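Local coordinates for protein methylmalonyl-CoA carboxyltransferase 5S subunit (Propionibacterium freudenreichii subsp. shermanii, PDB 1RQB) that transfers a carboxyl group from the biotin of the 1.3S subunit to pyruvate, forming oxaloacetate, as the cobalt-dependent 5S component of transcarboxylase, at residues Ala438-Phe443 with Gln458-Phe463; Asp82-Leu87 with Asp449-Ala454; Asn107-Arg112 with Asp120-Lys125. All blocks are in the same frame, centred on the assembly; numbering follows the deposited sequence.

Contact 1 (Ala438-Phe443 with Gln458-Phe463); sequences ATLKGF and QVAPVF
Lys441 O and Pro461 O are bridged by one water, which donates to both carbonyls and lies 2.6 Å from Lys441 O and 2.6 Å from Pro461 O. On one side of this bridge is a type II beta turn, Leu440 to Phe443, in the loop between helices 430-437 and 447-455; on the other is helix 460-466, near Pro461, all within the conserved carboxylase domain. The turn is closed by Phe443 N donating to Leu440 O, 3.2 Å away, and Gly442 takes the third position with a positive phi of 101°, as in type II turns. No direct hydrogen bond crosses between the segments, and apart from the water the join is apolar. Leu440 reaches over with CG anti to its own carbonyl carbon (chi1 -58°), an orientation that brings both methyls to the proline ring. CD1 sits 3.9 Å from Pro461 CG, and CD2 of the same leucine is 4.0 Å from that ring carbon, so the isopropyl end straddles the outer corner of the pyrrolidine. A looser touch, 4.5 Å, links Leu440 CD1 to Ala460 CB. Tyr453 of helix 447-455 and Phe464 also pack on Leu440, tying the turn to two helices at once. The extended side chain of Lys441 leads away from the helix. Arg467 NH2, just beyond the helix segment, hydrogen-bonds to Gly442 O and gives the turn a second polar tie. Phe443 packs on Asp449 and Val450, and one face of its ring lies under Ala438 N, which stands 4.0 Å above the ring plane, over its centre.

Contact 2 (Asp82-Leu87 with Asp449-Ala454); sequences DPWERL and DVLTYA
Trp84 reaches from the first turn of helix 83-93, in the carboxyltransferase barrel, to helix 447-455 of the carboxylase domain, where it meets Leu451 and Thr452. Its CB points at the partner helix, and CG, anti to the carbonyl carbon (chi1 -62°), sets the ring so that NE1 and CZ2 come up to Thr452 and Leu451. On the pyrrole side, CD1 is near Thr452 OG1, and NE1 lies 3.9 Å from Thr452 OG1, which approaches the ring edge in its plane but is not bonded to it; Tyr72 OH hydrogen-bonds to both Trp84 NE1 and Thr452 OG1 and so links them. Farther out, the benzo ring meets a methyl: CZ2 is 3.7 Å from Leu451 CD1, and CH2 is 4.0 Å from Leu451 CD1, the two side chains crossing at about a right angle. Beside the indole, Asp82 is the N-cap of helix 83-93. Its OD1 accepts from Trp84 N at 3.0 Å (148°), the donor standing 34° out of the carboxylate plane. The other oxygen, Asp82 OD2, comes within 4.1 Å of Asp449 OD1. One water lies 2.7 Å from Asp82 OD2 and 2.9 Å from Asp449 OD1. Thr452 OG1 is 2.6 Å from a second water. That water also reaches Asp449 OD1, with only a weak link to Asp82 OD1. Arg467 NH1 forms salt bridges with Asp82 OD2 and Asp449 OD1 alike. One positive charge and two waters thus probably offset the repulsion of the neighbouring carboxylates, consistent with both being ionised.

Contact 3 (Asn107-Arg112 with Asp120-Lys125); sequences NLLGYR and DRFVDK
Leu108 and Phe122 face each other with CA atoms 7.9 Å apart, where the type II' turn from Asn107 to Gly110 meets helix 116-128. The turn is closed by Gly110 N donating to Asn107 O at 2.8 Å, and Leu108, in its second position, has a positive phi of 52°; Asn107 and Leu108 together oppose Arg104 as a classic beta bulge. The side chains that meet are all apolar. Phe122 leaves the helix with CG anti to its backbone N (chi1 -178°), which sends the ring toward the turn; the two leucines meet it from the same side, Leu108 at the CB end and Leu109 at CZ. The CD1 and CD2 methyls of Leu108 each lie 4.0 Å from Phe122 CB as the two side chains run past each other in opposite directions. Leu109, its CD1 3.6 Å from Phe122 CZ, lies nearly perpendicular to the Phe122 side chain. Leu103 of strand 99-103 touches all three residues, and Leu455 packs on Leu108 and Phe122. The segments form a beta-alpha loop and its helix in the TIM barrel, with the Leu109 side chain about 8 Å from those of the substrate-binding Arg33 and Ala70 and about 13 Å from the cobalt ion.

The three contacts lie on the same side of the chain's centre, with contact 2 in the middle: its centre is about 11 Å from those of contacts 1 and 3, whose own centres are about 18 Å apart and which do not touch. Along the chain, contact 3 closes before contact 1 opens; contact 2 spans contact 3 and interleaves its segments with those of contact 1. Contact 3 is local to the barrel, contact 1 to the carboxylase domain, and contact 2 joins the two. Helix 447-455 is the common element: its Tyr453 meets Leu440 and Ala460, its Leu451 meets Phe122. Continuous packing therefore runs from the carboxylase domain toward the cobalt-bearing barrel.

Contact 1 (Ala438-Phe443 with Gln458-Phe463)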
loop_
_atom_site.group_PDB
_atom_site.type_symbol
_atom_site.label_atom_id
_atom_site.label_comp_id
_atom_site.label_asym_id
_atom_site.label_seq_id
_atom_site.Cartn_x
_atom_site.Cartn_y
_atom_site.Cartn_z
ATOM N N ALA A 438 -31.354 21.390 -29.082
ATOM C CA ALA A 438 -32.780 21.135 -29.333
ATOM C C ALA A 438 -33.019 20.455 -30.683
ATOM O O ALA A 438 -34.138 20.028 -30.963
ATOM C CB ALA A 438 -33.560 22.441 -29.263
ATOM N N THR A 439 -31.994 20.330 -31.522
ATOM C CA THR A 439 -32.185 19.703 -32.839
ATOM C C THR A 439 -31.782 18.226 -32.810
ATOM O O THR A 439 -31.944 17.518 -33.802
ATOM C CB THR A 439 -31.333 20.381 -33.928
ATOM O OG1 THR A 439 -29.952 20.067 -33.719
ATOM C CG2 THR A 439 -31.507 21.894 -33.882
ATOM N N LEU A 440 -31.271 17.748 -31.680
ATOM C CA LEU A 440 -30.821 16.351 -31.595
ATOM C C LEU A 440 -31.954 15.431 -31.138
ATOM O O LEU A 440 -32.671 15.724 -30.183
ATOM C CB LEU A 440 -29.651 16.233 -30.612
ATOM C CG LEU A 440 -28.423 17.093 -30.925
ATOM C CD1 LEU A 440 -27.398 16.940 -29.815
ATOM C CD2 LEU A 440 -27.829 16.671 -32.265
ATOM N N LYS A 441 -32.100 14.302 -31.820
ATOM C CA LYS A 441 -33.121 13.314 -31.442
ATOM C C LYS A 441 -32.810 12.822 -30.026
ATOM O O LYS A 441 -31.667 12.491 -29.717
ATOM C CB LYS A 441 -33.085 12.134 -32.418
ATOM C CG LYS A 441 -34.064 11.019 -32.084
ATOM C CD LYS A 441 -33.916 9.853 -33.048
ATOM C CE LYS A 441 -34.862 8.714 -32.684
ATOM N NZ LYS A 441 -34.635 7.504 -33.527
ATOM N N GLY A 442 -33.824 12.780 -29.164
ATOM C CA GLY A 442 -33.611 12.336 -27.799
ATOM C C GLY A 442 -33.497 13.461 -26.778
ATOM O O GLY A 442 -33.694 13.237 -25.585
ATOM N N PHE A 443 -33.168 14.667 -27.239
ATOM C CA PHE A 443 -33.048 15.839 -26.359
ATOM C C PHE A 443 -34.319 15.963 -25.515
ATOM O O PHE A 443 -35.426 15.951 -26.050
ATOM C CB PHE A 443 -32.827 17.090 -27.222
ATOM C CG PHE A 443 -32.793 18.371 -26.447
ATOM C CD1 PHE A 443 -33.851 19.269 -26.527
ATOM C CD2 PHE A 443 -31.704 18.686 -25.642
ATOM C CE1 PHE A 443 -33.831 20.466 -25.816
ATOM C CE2 PHE A 443 -31.669 19.880 -24.922
ATOM C CZ PHE A 443 -32.736 20.775 -25.009
ATOM N N GLN A 458 -19.695 16.026 -29.260
ATOM C CA GLN A 458 -19.529 14.864 -30.145
ATOM C C GLN A 458 -20.149 13.590 -29.565
ATOM O O GLN A 458 -20.411 12.642 -30.303
ATOM C CB GLN A 458 -18.042 14.631 -30.406
ATOM C CG GLN A 458 -17.296 15.880 -30.867
ATOM C CD GLN A 458 -17.889 16.507 -32.116
ATOM O OE1 GLN A 458 -17.742 17.706 -32.347
ATOM N NE2 GLN A 458 -18.553 15.694 -32.934
ATOM N N VAL A 459 -20.383 13.547 -28.257
ATOM C CA VAL A 459 -20.961 12.343 -27.642
ATOM C C VAL A 459 -22.461 12.528 -27.403
ATOM O O VAL A 459 -23.236 11.578 -27.494
ATOM C CB VAL A 459 -20.286 12.030 -26.288
ATOM C CG1 VAL A 459 -20.919 10.783 -25.661
ATOM C CG2 VAL A 459 -18.794 11.834 -26.488
ATOM N N ALA A 460 -22.861 13.757 -27.109
ATOM C CA ALA A 460 -24.263 14.082 -26.808
ATOM C C ALA A 460 -25.225 13.494 -27.843
ATOM O O ALA A 460 -26.243 12.907 -27.478
ATOM C CB ALA A 460 -24.444 15.597 -26.716
ATOM N N PRO A 461 -24.941 13.652 -29.148
ATOM C CA PRO A 461 -25.868 13.091 -30.143
ATOM C C PRO A 461 -26.149 11.595 -29.983
ATOM O O PRO A 461 -27.302 11.165 -29.981
ATOM C CB PRO A 461 -25.176 13.398 -31.471
ATOM C CG PRO A 461 -24.476 14.693 -31.180
ATOM C CD PRO A 461 -23.875 14.424 -29.808
ATOM N N VAL A 462 -25.089 10.807 -29.858
ATOM C CA VAL A 462 -25.232 9.352 -29.716
ATOM C C VAL A 462 -25.912 9.019 -28.386
ATOM O O VAL A 462 -26.805 8.175 -28.325
ATOM C CB VAL A 462 -23.861 8.651 -29.770
ATOM C CG1 VAL A 462 -24.013 7.166 -29.435
ATOM C CG2 VAL A 462 -23.262 8.804 -31.158
ATOM N N PHE A 463 -25.507 9.695 -27.321
ATOM C CA PHE A 463 -26.091 9.417 -26.000
ATOM C C PHE A 463 -27.599 9.688 -25.996
ATOM O O PHE A 463 -28.382 8.854 -25.543
ATOM C CB PHE A 463 -25.414 10.263 -24.917
ATOM C CG PHE A 463 -26.074 10.154 -23.576
ATOM C CD1 PHE A 463 -26.223 8.910 -22.961
ATOM C CD2 PHE A 463 -26.586 11.276 -22.945
ATOM C CE1 PHE A 463 -26.878 8.794 -21.738
ATOM C CE2 PHE A 463 -27.247 11.169 -21.716
ATOM C CZ PHE A 463 -27.392 9.929 -21.115
HETATM O O HOH W 1 -29.363 12.593 -30.823
#

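Contact 2 (Asp82-Leu87 with Asp449-Ala454)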
loop_
_atom_site.group_PDB
_atom_site.type_symbol
_atom_site.label_atom_id
_atom_site.label_comp_id
_atom_site.label_asym_id
_atom_site.label_seq_id
_atom_site.Cartn_x
_atom_site.Cartn_y
_atom_site.Cartn_z
ATOM N N ASP A 82 -27.240 8.775 -17.766
ATOM C CA ASP A 82 -27.345 10.237 -17.642
ATOM C C ASP A 82 -26.690 10.622 -16.312
ATOM O O ASP A 82 -27.153 10.213 -15.249
ATOM C CB ASP A 82 -28.818 10.672 -17.635
ATOM C CG ASP A 82 -28.981 12.178 -17.790
ATOM O OD1 ASP A 82 -28.103 12.922 -17.302
ATOM O OD2 ASP A 82 -29.988 12.614 -18.394
ATOM N N PRO A 83 -25.609 11.416 -16.353
ATOM C CA PRO A 83 -24.908 11.827 -15.124
ATOM C C PRO A 83 -25.824 12.536 -14.123
ATOM O O PRO A 83 -25.638 12.432 -12.912
ATOM C CB PRO A 83 -23.815 12.771 -15.632
ATOM C CG PRO A 83 -23.675 12.452 -17.091
ATOM C CD PRO A 83 -25.076 12.117 -17.531
ATOM N N TRP A 84 -26.808 13.271 -14.628
ATOM C CA TRP A 84 -27.724 13.997 -13.737
ATOM C C TRP A 84 -28.630 13.011 -12.993
ATOM O O TRP A 84 -29.029 13.258 -11.856
ATOM C CB TRP A 84 -28.537 15.026 -14.545
ATOM C CG TRP A 84 -27.656 16.086 -15.190
ATOM C CD1 TRP A 84 -27.177 16.083 -16.471
ATOM C CD2 TRP A 84 -27.123 17.267 -14.570
ATOM N NE1 TRP A 84 -26.387 17.180 -16.685
ATOM C CE2 TRP A 84 -26.333 17.925 -15.538
ATOM C CE3 TRP A 84 -27.235 17.833 -13.289
ATOM C CZ2 TRP A 84 -25.654 19.125 -15.268
ATOM C CZ3 TRP A 84 -26.566 19.024 -13.021
ATOM C CH2 TRP A 84 -25.784 19.658 -14.005
ATOM N N GLU A 85 -28.959 11.886 -13.618
ATOM C CA GLU A 85 -29.801 10.894 -12.934
ATOM C C GLU A 85 -28.977 10.226 -11.831
ATOM O O GLU A 85 -29.498 9.876 -10.773
ATOM C CB GLU A 85 -30.294 9.840 -13.928
ATOM C CG GLU A 85 -31.165 8.756 -13.312
ATOM C CD GLU A 85 -32.522 9.265 -12.849
ATOM O OE1 GLU A 85 -33.333 8.433 -12.377
ATOM O OE2 GLU A 85 -32.782 10.487 -12.954
ATOM N N ARG A 86 -27.681 10.045 -12.082
ATOM C CA ARG A 86 -26.807 9.432 -11.072
ATOM C C ARG A 86 -26.733 10.351 -9.850
ATOM O O ARG A 86 -26.824 9.898 -8.710
ATOM C CB ARG A 86 -25.395 9.199 -11.638
ATOM C CG ARG A 86 -24.395 8.703 -10.582
ATOM C CD ARG A 86 -22.967 8.495 -11.125
ATOM N NE ARG A 86 -22.875 7.365 -12.049
ATOM C CZ ARG A 86 -21.729 6.816 -12.451
ATOM N NH1 ARG A 86 -20.568 7.297 -12.023
ATOM N NH2 ARG A 86 -21.744 5.755 -13.255
ATOM N N LEU A 87 -26.570 11.649 -10.095
ATOM C CA LEU A 87 -26.502 12.625 -8.999
ATOM C C LEU A 87 -27.818 12.615 -8.218
ATOM O O LEU A 87 -27.817 12.599 -6.989
ATOM C CB LEU A 87 -26.232 14.037 -9.539
ATOM C CG LEU A 87 -26.324 15.193 -8.530
ATOM C CD1 LEU A 87 -25.404 14.933 -7.334
ATOM C CD2 LEU A 87 -25.943 16.490 -9.222
ATOM N N ASP A 449 -29.617 18.773 -20.171
ATOM C CA ASP A 449 -29.293 18.193 -21.481
ATOM C C ASP A 449 -28.520 19.204 -22.332
ATOM O O ASP A 449 -27.644 18.822 -23.106
ATOM C CB ASP A 449 -30.573 17.749 -22.203
ATOM C CG ASP A 449 -30.810 16.239 -22.117
ATOM O OD1 ASP A 449 -30.344 15.593 -21.147
ATOM O OD2 ASP A 449 -31.488 15.701 -23.022
ATOM N N VAL A 450 -28.842 20.492 -22.214
ATOM C CA VAL A 450 -28.088 21.501 -22.972
ATOM C C VAL A 450 -26.647 21.508 -22.457
ATOM O O VAL A 450 -25.695 21.633 -23.225
ATOM C CB VAL A 450 -28.712 22.921 -22.817
ATOM C CG1 VAL A 450 -27.860 23.960 -23.546
ATOM C CG2 VAL A 450 -30.142 22.927 -23.382
ATOM N N LEU A 451 -26.486 21.350 -21.146
ATOM C CA LEU A 451 -25.141 21.308 -20.555
ATOM C C LEU A 451 -24.395 20.086 -21.092
ATOM O O LEU A 451 -23.216 20.162 -21.435
ATOM C CB LEU A 451 -25.233 21.251 -19.024
ATOM C CG LEU A 451 -25.682 22.571 -18.404
ATOM C CD1 LEU A 451 -26.120 22.377 -16.970
ATOM C CD2 LEU A 451 -24.534 23.580 -18.491
ATOM N N THR A 452 -25.083 18.951 -21.186
ATOM C CA THR A 452 -24.411 17.750 -21.700
ATOM C C THR A 452 -23.900 18.024 -23.115
ATOM O O THR A 452 -22.787 17.639 -23.473
ATOM C CB THR A 452 -25.356 16.529 -21.709
ATOM O OG1 THR A 452 -25.676 16.179 -20.360
ATOM C CG2 THR A 452 -24.688 15.324 -22.381
ATOM N N TYR A 453 -24.710 18.706 -23.915
ATOM C CA TYR A 453 -24.317 19.022 -25.295
ATOM C C TYR A 453 -23.160 20.025 -25.305
ATOM O O TYR A 453 -22.224 19.900 -26.094
ATOM C CB TYR A 453 -25.498 19.608 -26.070
ATOM C CG TYR A 453 -25.121 20.045 -27.456
ATOM C CD1 TYR A 453 -24.842 19.110 -28.450
ATOM C CD2 TYR A 453 -24.977 21.404 -27.764
ATOM C CE1 TYR A 453 -24.418 19.511 -29.724
ATOM C CE2 TYR A 453 -24.557 21.817 -29.035
ATOM C CZ TYR A 453 -24.279 20.864 -30.004
ATOM O OH TYR A 453 -23.847 21.259 -31.249
ATOM N N ALA A 454 -23.210 21.024 -24.432
ATOM C CA ALA A 454 -22.144 22.036 -24.394
ATOM C C ALA A 454 -20.818 21.418 -23.944
ATOM O O ALA A 454 -19.750 21.788 -24.432
ATOM C CB ALA A 454 -22.541 23.176 -23.441
HETATM O O HOH W 2 -27.859 14.839 -20.029
HETATM O O HOH W 3 -30.850 15.151 -18.326
#

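Contact 3 (Asn107-Arg112 with Asp120-Lys125)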
loop_
_atom_site.group_PDB
_atom_site.type_symbol
_atom_site.label_atom_id
_atom_site.label_comp_id
_atom_site.label_asym_id
_atom_site.label_seq_id
_atom_site.Cartn_x
_atom_site.Cartn_y
_atom_site.Cartn_z
ATOM N N ASN A 107 -13.399 25.455 -17.032
ATOM C CA ASN A 107 -13.540 24.365 -18.011
ATOM C C ASN A 107 -14.683 23.431 -17.610
ATOM O O ASN A 107 -15.071 22.548 -18.375
ATOM C CB ASN A 107 -12.269 23.515 -18.089
ATOM C CG ASN A 107 -11.156 24.204 -18.830
ATOM O OD1 ASN A 107 -10.424 25.013 -18.263
ATOM N ND2 ASN A 107 -11.023 23.891 -20.109
ATOM N N LEU A 108 -15.199 23.632 -16.405
ATOM C CA LEU A 108 -16.270 22.789 -15.858
ATOM C C LEU A 108 -15.824 21.331 -15.978
ATOM O O LEU A 108 -14.741 20.976 -15.516
ATOM C CB LEU A 108 -17.585 23.050 -16.605
ATOM C CG LEU A 108 -18.108 24.486 -16.464
ATOM C CD1 LEU A 108 -19.320 24.696 -17.372
ATOM C CD2 LEU A 108 -18.471 24.763 -15.004
ATOM N N LEU A 109 -16.637 20.478 -16.580
ATOM C CA LEU A 109 -16.236 19.072 -16.738
ATOM C C LEU A 109 -15.929 18.829 -18.217
ATOM O O LEU A 109 -15.745 17.692 -18.647
ATOM C CB LEU A 109 -17.365 18.136 -16.287
ATOM C CG LEU A 109 -17.786 18.264 -14.827
ATOM C CD1 LEU A 109 -18.905 17.283 -14.512
ATOM C CD2 LEU A 109 -16.568 18.013 -13.933
ATOM N N GLY A 110 -15.848 19.935 -18.957
ATOM C CA GLY A 110 -15.623 19.907 -20.389
ATOM C C GLY A 110 -14.204 19.967 -20.917
ATOM O O GLY A 110 -13.237 19.786 -20.180
ATOM N N TYR A 111 -14.104 20.300 -22.200
ATOM C CA TYR A 111 -12.832 20.297 -22.937
ATOM C C TYR A 111 -12.273 21.699 -23.186
ATOM O O TYR A 111 -11.202 21.821 -23.777
ATOM C CB TYR A 111 -13.071 19.597 -24.280
ATOM C CG TYR A 111 -13.984 20.390 -25.203
ATOM C CD1 TYR A 111 -13.458 21.185 -26.225
ATOM C CD2 TYR A 111 -15.366 20.400 -25.012
ATOM C CE1 TYR A 111 -14.283 21.970 -27.028
ATOM C CE2 TYR A 111 -16.204 21.185 -25.810
ATOM C CZ TYR A 111 -15.657 21.969 -26.814
ATOM O OH TYR A 111 -16.479 22.765 -27.585
ATOM N N ARG A 112 -12.964 22.760 -22.770
ATOM C CA ARG A 112 -12.442 24.113 -23.014
ATOM C C ARG A 112 -13.004 25.091 -21.982
ATOM O O ARG A 112 -13.853 24.744 -21.162
ATOM C CB ARG A 112 -12.871 24.626 -24.394
ATOM C CG ARG A 112 -14.400 24.744 -24.543
ATOM C CD ARG A 112 -14.810 25.331 -25.883
ATOM N NE ARG A 112 -16.259 25.302 -26.092
ATOM C CZ ARG A 112 -17.115 26.244 -25.704
ATOM N NH1 ARG A 112 -16.686 27.325 -25.069
ATOM N NH2 ARG A 112 -18.411 26.106 -25.975
ATOM N N ASP A 120 -22.206 29.553 -14.663
ATOM C CA ASP A 120 -23.271 29.891 -13.708
ATOM C C ASP A 120 -24.383 28.840 -13.753
ATOM O O ASP A 120 -24.835 28.357 -12.716
ATOM C CB ASP A 120 -23.887 31.264 -14.012
ATOM C CG ASP A 120 -23.116 32.409 -13.380
ATOM O OD1 ASP A 120 -22.814 32.317 -12.164
ATOM O OD2 ASP A 120 -22.821 33.406 -14.088
ATOM N N ARG A 121 -24.823 28.497 -14.958
ATOM C CA ARG A 121 -25.918 27.527 -15.114
ATOM C C ARG A 121 -25.521 26.126 -14.646
ATOM O O ARG A 121 -26.341 25.422 -14.061
ATOM C CB ARG A 121 -26.386 27.472 -16.560
ATOM C CG ARG A 121 -27.117 28.749 -16.982
ATOM C CD ARG A 121 -27.572 28.652 -18.411
ATOM N NE ARG A 121 -28.380 29.797 -18.829
ATOM C CZ ARG A 121 -29.694 29.899 -18.634
ATOM N NH1 ARG A 121 -30.362 28.926 -18.023
ATOM N NH2 ARG A 121 -30.348 30.967 -19.071
ATOM N N PHE A 122 -24.284 25.711 -14.905
ATOM C CA PHE A 122 -23.858 24.365 -14.495
ATOM C C PHE A 122 -23.858 24.261 -12.968
ATOM O O PHE A 122 -24.383 23.311 -12.392
ATOM C CB PHE A 122 -22.451 24.051 -15.004
ATOM C CG PHE A 122 -21.987 22.649 -14.657
ATOM C CD1 PHE A 122 -22.193 21.597 -15.540
ATOM C CD2 PHE A 122 -21.400 22.381 -13.417
ATOM C CE1 PHE A 122 -21.830 20.276 -15.199
ATOM C CE2 PHE A 122 -21.030 21.058 -13.058
ATOM C CZ PHE A 122 -21.248 20.009 -13.956
ATOM N N VAL A 123 -23.248 25.239 -12.316
ATOM C CA VAL A 123 -23.175 25.222 -10.848
ATOM C C VAL A 123 -24.583 25.283 -10.255
ATOM O O VAL A 123 -24.903 24.554 -9.318
ATOM C CB VAL A 123 -22.307 26.385 -10.343
ATOM C CG1 VAL A 123 -22.405 26.505 -8.840
ATOM C CG2 VAL A 123 -20.872 26.158 -10.772
ATOM N N ASP A 124 -25.433 26.139 -10.823
ATOM C CA ASP A 124 -26.813 26.275 -10.333
ATOM C C ASP A 124 -27.553 24.937 -10.414
ATOM O O ASP A 124 -28.205 24.537 -9.452
ATOM C CB ASP A 124 -27.566 27.351 -11.135
ATOM C CG ASP A 124 -29.047 27.408 -10.786
ATOM O OD1 ASP A 124 -29.861 26.848 -11.554
ATOM O OD2 ASP A 124 -29.398 28.001 -9.740
ATOM N N LYS A 125 -27.477 24.240 -11.549
ATOM C CA LYS A 125 -28.166 22.949 -11.697
ATOM C C LYS A 125 -27.535 21.871 -10.814
ATOM O O LYS A 125 -28.235 21.003 -10.294
ATOM C CB LYS A 125 -28.183 22.498 -13.166
ATOM C CG LYS A 125 -29.197 23.262 -14.010
ATOM C CD LYS A 125 -30.600 22.963 -13.470
ATOM C CE LYS A 125 -31.679 23.730 -14.203
ATOM N NZ LYS A 125 -33.015 23.485 -13.586
#